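Local coordinates for protein guanine nucleotide exchange factor SRM1 (Saccharomyces cerevisiae, PDB 3OF7) that promotes the exchange of GDP for GTP on the Ran-type GTPases Gsp1 and Gsp2, controls RNA metabolism and nuclear transport, and binds chromatin, at residues 140-144 against 164-170; 201-207 against 218-222. The contacts are given in a common frame with arbitrary orientation. Residue numbers count along the deposited sequence, not the author numbering.

Interaction 1. Residues 140-144 against 164-170; sequences SFPPL and FSNGEVY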
# COMPACT_ATOMS: atom_id res chain seq x y z
N SER A 140 21.96 -0.62 12.26
CA SER A 140 20.84 0.30 12.47
C SER A 140 19.62 -0.39 13.08
O SER A 140 18.72 0.28 13.59
CB SER A 140 20.44 0.99 11.16
OG SER A 140 21.51 1.78 10.67
N PHE A 141 19.60 -1.72 13.02
CA PHE A 141 18.52 -2.50 13.62
C PHE A 141 19.05 -3.46 14.67
O PHE A 141 19.32 -4.63 14.36
CB PHE A 141 17.75 -3.30 12.56
CG PHE A 141 17.13 -2.46 11.47
CD1 PHE A 141 15.96 -1.74 11.70
CD2 PHE A 141 17.70 -2.43 10.20
CE1 PHE A 141 15.38 -0.99 10.68
CE2 PHE A 141 17.13 -1.66 9.18
CZ PHE A 141 15.97 -0.94 9.42
N PRO A 142 19.20 -2.99 15.93
CA PRO A 142 19.65 -3.88 17.02
C PRO A 142 18.91 -5.23 17.19
O PRO A 142 19.55 -6.20 17.59
CB PRO A 142 19.51 -3.01 18.27
CG PRO A 142 19.76 -1.63 17.77
CD PRO A 142 19.09 -1.59 16.40
N PRO A 143 17.58 -5.29 16.92
CA PRO A 143 16.99 -6.62 17.07
C PRO A 143 17.62 -7.72 16.20
O PRO A 143 17.54 -8.89 16.57
CB PRO A 143 15.52 -6.40 16.69
CG PRO A 143 15.27 -4.99 17.12
CD PRO A 143 16.54 -4.26 16.76
N LEU A 144 18.23 -7.36 15.08
CA LEU A 144 18.79 -8.34 14.15
C LEU A 144 19.95 -9.14 14.76
O LEU A 144 20.05 -10.35 14.56
CB LEU A 144 19.24 -7.70 12.84
CG LEU A 144 18.13 -7.11 11.95
CD1 LEU A 144 18.74 -6.40 10.75
CD2 LEU A 144 17.12 -8.17 11.51
N PHE A 164 9.12 -6.00 13.88
CA PHE A 164 9.98 -7.14 14.17
C PHE A 164 9.22 -8.29 14.81
O PHE A 164 8.14 -8.10 15.37
CB PHE A 164 11.18 -6.73 15.02
CG PHE A 164 12.26 -6.01 14.26
CD1 PHE A 164 12.17 -4.64 14.01
CD2 PHE A 164 13.36 -6.71 13.77
CE1 PHE A 164 13.16 -3.97 13.31
CE2 PHE A 164 14.36 -6.05 13.06
CZ PHE A 164 14.27 -4.68 12.83
N SER A 165 9.79 -9.49 14.72
CA SER A 165 9.15 -10.70 15.22
C SER A 165 8.97 -10.70 16.74
O SER A 165 8.21 -11.50 17.28
CB SER A 165 9.95 -11.93 14.80
OG SER A 165 11.30 -11.77 15.17
N ASN A 166 9.68 -9.80 17.42
CA ASN A 166 9.50 -9.66 18.87
C ASN A 166 8.52 -8.54 19.25
O ASN A 166 8.42 -8.18 20.42
CB ASN A 166 10.86 -9.45 19.56
CG ASN A 166 11.49 -8.11 19.23
OD1 ASN A 166 11.07 -7.41 18.32
ND2 ASN A 166 12.52 -7.76 19.99
N GLY A 167 7.79 -8.01 18.27
CA GLY A 167 6.77 -6.99 18.52
C GLY A 167 7.27 -5.55 18.51
O GLY A 167 6.47 -4.61 18.63
N GLU A 168 8.57 -5.38 18.36
CA GLU A 168 9.18 -4.04 18.35
C GLU A 168 9.01 -3.36 16.99
O GLU A 168 9.00 -4.02 15.95
CB GLU A 168 10.66 -4.12 18.69
CG GLU A 168 10.93 -4.58 20.13
CD GLU A 168 12.36 -4.32 20.59
OE1 GLU A 168 13.24 -4.10 19.74
OE2 GLU A 168 12.60 -4.34 21.82
N VAL A 169 8.91 -2.03 17.03
CA VAL A 169 8.71 -1.22 15.84
C VAL A 169 9.85 -0.22 15.69
O VAL A 169 10.13 0.55 16.61
CB VAL A 169 7.34 -0.47 15.90
CG1 VAL A 169 7.21 0.52 14.75
CG2 VAL A 169 6.19 -1.46 15.88
N TYR A 170 10.53 -0.26 14.54
CA TYR A 170 11.51 0.76 14.20
C TYR A 170 10.93 1.68 13.13
O TYR A 170 10.27 1.21 12.20
CB TYR A 170 12.85 0.15 13.74
CG TYR A 170 13.76 -0.19 14.91
CD1 TYR A 170 13.40 -1.18 15.82
CD2 TYR A 170 14.96 0.49 15.11
CE1 TYR A 170 14.20 -1.49 16.91
CE2 TYR A 170 15.78 0.19 16.20
CZ TYR A 170 15.39 -0.80 17.09
OH TYR A 170 16.20 -1.10 18.16
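This contact belongs to the seven-bladed beta-propeller of the RCC1 family. Residues 140-144 lie in the link from one blade to the next. They pack on the hairpin of that next blade, where residues 164-170 turn from strand 159-164 into strand 169-177. No hydrogen bond crosses the contact, and it rests mainly on apolar and aromatic packing.

Ser140 takes a small part. Its carbonyl O is 3.9 Å from CE2 of Tyr170. Phe141 is buried beside two aromatic residues. Its CD1 lies 3.6 Å from CZ of Phe164, and the two rings are oblique, at 50°. The edge of the Phe141 ring meets the CB of Tyr170, and Pro195 of strand 195-197 also touches the Phe141 side chain. Pro142 is exposed, yet its CD comes within 3.4 Å of Tyr170 OH. Pro143 has the most surface covered here. Its CB sits over one face of the Phe164 ring, 4.0 Å from the centroid, as a CH-pi contact. Its CD packs 3.6 Å from CE1 of Tyr170, so the proline ring touches both aromatic side chains. Pro143 CG also lies 3.4 Å from Glu168 OE1. The backbone curls here, with Leu144 N bonded to Phe141 O at 3.0 Å. Leu144 CD2 lies at the edge of the Phe164 ring.

A type I turn from Phe164 to Gly167 connects the two strands, with Gly167 N bonded to Phe164 O. Overlapping its end, an Asx turn forms where Glu168 N donates to Asn166 OD1 at 3.2 Å.

Interaction 2. Residues 201-207 against 218-222; sequences FSKYNIV and FLDEE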
# COMPACT_ATOMS: atom_id res chain seq x y z
N PHE A 201 4.00 1.26 23.13
CA PHE A 201 2.73 1.96 23.27
C PHE A 201 1.58 0.99 23.48
O PHE A 201 0.41 1.37 23.42
CB PHE A 201 2.47 2.91 22.09
CG PHE A 201 2.66 2.28 20.74
CD1 PHE A 201 1.60 1.63 20.10
CD2 PHE A 201 3.89 2.33 20.09
CE1 PHE A 201 1.77 1.05 18.84
CE2 PHE A 201 4.07 1.75 18.82
CZ PHE A 201 3.00 1.11 18.21
N SER A 202 1.92 -0.26 23.74
CA SER A 202 0.92 -1.27 24.09
C SER A 202 1.49 -2.33 25.03
O SER A 202 2.70 -2.55 25.07
CB SER A 202 0.36 -1.93 22.83
OG SER A 202 -0.56 -2.97 23.18
N LYS A 203 0.60 -2.98 25.78
CA LYS A 203 0.97 -4.11 26.63
C LYS A 203 1.04 -5.39 25.81
O LYS A 203 1.45 -6.44 26.30
CB LYS A 203 -0.05 -4.27 27.76
CG LYS A 203 -0.16 -3.07 28.70
N TYR A 204 0.64 -5.29 24.54
CA TYR A 204 0.65 -6.43 23.62
C TYR A 204 1.61 -6.18 22.47
O TYR A 204 1.95 -5.03 22.18
CB TYR A 204 -0.76 -6.68 23.09
CG TYR A 204 -1.73 -7.11 24.16
CD1 TYR A 204 -2.44 -6.17 24.90
CD2 TYR A 204 -1.93 -8.46 24.44
CE1 TYR A 204 -3.33 -6.56 25.90
CE2 TYR A 204 -2.82 -8.86 25.44
CZ TYR A 204 -3.51 -7.91 26.16
OH TYR A 204 -4.39 -8.30 27.15
N ASN A 205 2.05 -7.25 21.83
CA ASN A 205 2.91 -7.14 20.66
C ASN A 205 2.14 -6.55 19.48
O ASN A 205 0.96 -6.84 19.29
CB ASN A 205 3.46 -8.52 20.26
CG ASN A 205 4.66 -8.95 21.09
OD1 ASN A 205 5.08 -8.26 22.03
ND2 ASN A 205 5.23 -10.09 20.74
N ILE A 206 2.83 -5.72 18.70
CA ILE A 206 2.27 -5.24 17.44
C ILE A 206 2.34 -6.38 16.42
O ILE A 206 3.37 -7.06 16.32
CB ILE A 206 3.02 -3.99 16.94
CG1 ILE A 206 2.98 -2.88 18.00
CG2 ILE A 206 2.45 -3.51 15.58
CD1 ILE A 206 1.55 -2.57 18.54
N VAL A 207 1.26 -6.58 15.68
CA VAL A 207 1.15 -7.71 14.75
C VAL A 207 1.01 -7.29 13.27
O VAL A 207 1.31 -8.08 12.37
CB VAL A 207 -0.02 -8.66 15.13
CG1 VAL A 207 0.17 -9.21 16.55
CG2 VAL A 207 -1.39 -7.96 14.99
N PHE A 218 -1.32 0.88 13.47
CA PHE A 218 -0.74 -0.34 14.05
C PHE A 218 -1.87 -1.16 14.67
O PHE A 218 -2.84 -0.59 15.19
CB PHE A 218 0.28 -0.03 15.17
CG PHE A 218 1.41 0.89 14.77
CD1 PHE A 218 2.62 0.38 14.32
CD2 PHE A 218 1.27 2.27 14.89
CE1 PHE A 218 3.68 1.22 13.98
CE2 PHE A 218 2.32 3.13 14.54
CZ PHE A 218 3.53 2.61 14.08
N LEU A 219 -1.74 -2.48 14.60
CA LEU A 219 -2.68 -3.40 15.24
C LEU A 219 -1.92 -4.28 16.22
O LEU A 219 -0.81 -4.74 15.91
CB LEU A 219 -3.36 -4.29 14.19
CG LEU A 219 -4.41 -5.32 14.64
CD1 LEU A 219 -5.61 -4.65 15.34
CD2 LEU A 219 -4.89 -6.13 13.43
N ASP A 220 -2.48 -4.48 17.41
CA ASP A 220 -1.80 -5.35 18.39
C ASP A 220 -2.51 -6.68 18.60
O ASP A 220 -3.58 -6.92 18.04
CB ASP A 220 -1.49 -4.61 19.70
CG ASP A 220 -2.71 -4.41 20.59
OD1 ASP A 220 -3.77 -5.01 20.33
OD2 ASP A 220 -2.59 -3.63 21.56
N GLU A 221 -1.90 -7.54 19.42
CA GLU A 221 -2.41 -8.90 19.66
C GLU A 221 -3.86 -8.97 20.14
O GLU A 221 -4.56 -9.91 19.79
CB GLU A 221 -1.54 -9.62 20.69
CG GLU A 221 -0.12 -9.87 20.26
CD GLU A 221 0.68 -10.55 21.35
OE1 GLU A 221 0.81 -11.80 21.29
OE2 GLU A 221 1.15 -9.86 22.27
N GLU A 222 -4.29 -7.99 20.93
CA GLU A 222 -5.67 -7.99 21.46
C GLU A 222 -6.68 -7.33 20.52
O GLU A 222 -7.89 -7.36 20.77
CB GLU A 222 -5.74 -7.40 22.88
CG GLU A 222 -5.61 -5.87 22.97
CD GLU A 222 -6.11 -5.30 24.31
OE1 GLU A 222 -6.90 -5.97 24.99
OE2 GLU A 222 -5.69 -4.18 24.67
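Here the innermost strand of a propeller blade, 206-211, begins its antiparallel hairpin with strand 215-220. Residues 201-205 are the approach to that strand and fold against residues 218-222.

Glu221 has the most surface covered by the contact. It binds Asn205 through both backbone and side chain. Its N donates to Asn205 O at 2.9 Å, and its carboxylate OE2 accepts from Asn205 N at 2.8 Å. Farther along the hairpin, Val207 N donates to Leu219 O at 2.8 Å. Between these links lies the non-hydrogen-bonded pair Ile206 and Asp220, with CA atoms 4.2 Å apart.

Tyr204 comes next in buried area. Glu222 CB lies over its ring face, 3.9 Å from the centroid in a CH-pi contact. Met9 and His11 of the N-terminal segment also touch the Tyr204 side chain.

Asp220 ties the approach to the hairpin. Its OD1 bonds Met224 N in the turn that follows. Ile206 CG2 reaches the edge of the Phe218 ring, and Phe201 directs its own ring edge at the Phe218 face, with centroids 5.0 Å apart. The Ser202 hydroxyl does two jobs: OG donates to Asp220 OD2 at 2.7 Å and accepts from Tyr204 N at 2.9 Å, which makes an ST turn.

In the fold
The two contacts lie in neighbouring propeller blades, with centres about 14 Å apart. Each packs the link entering a blade against a hairpin of that blade. Interaction 1 is the more buried and has no hydrogen bond across it; its link meets the end of the second strand and the start of the third. Interaction 2 is partly buried and mixes hydrogen bonds with aromatic packing; its link runs on into the first strand, which pairs with the second, and carboxylates add further bonds. The blades meet where Val169 CG1 packs 3.7 Å from Phe218 CE1. Gln16 NE2 bridges them from the N-terminal segment, bonding both Phe164 O and Ile206 O.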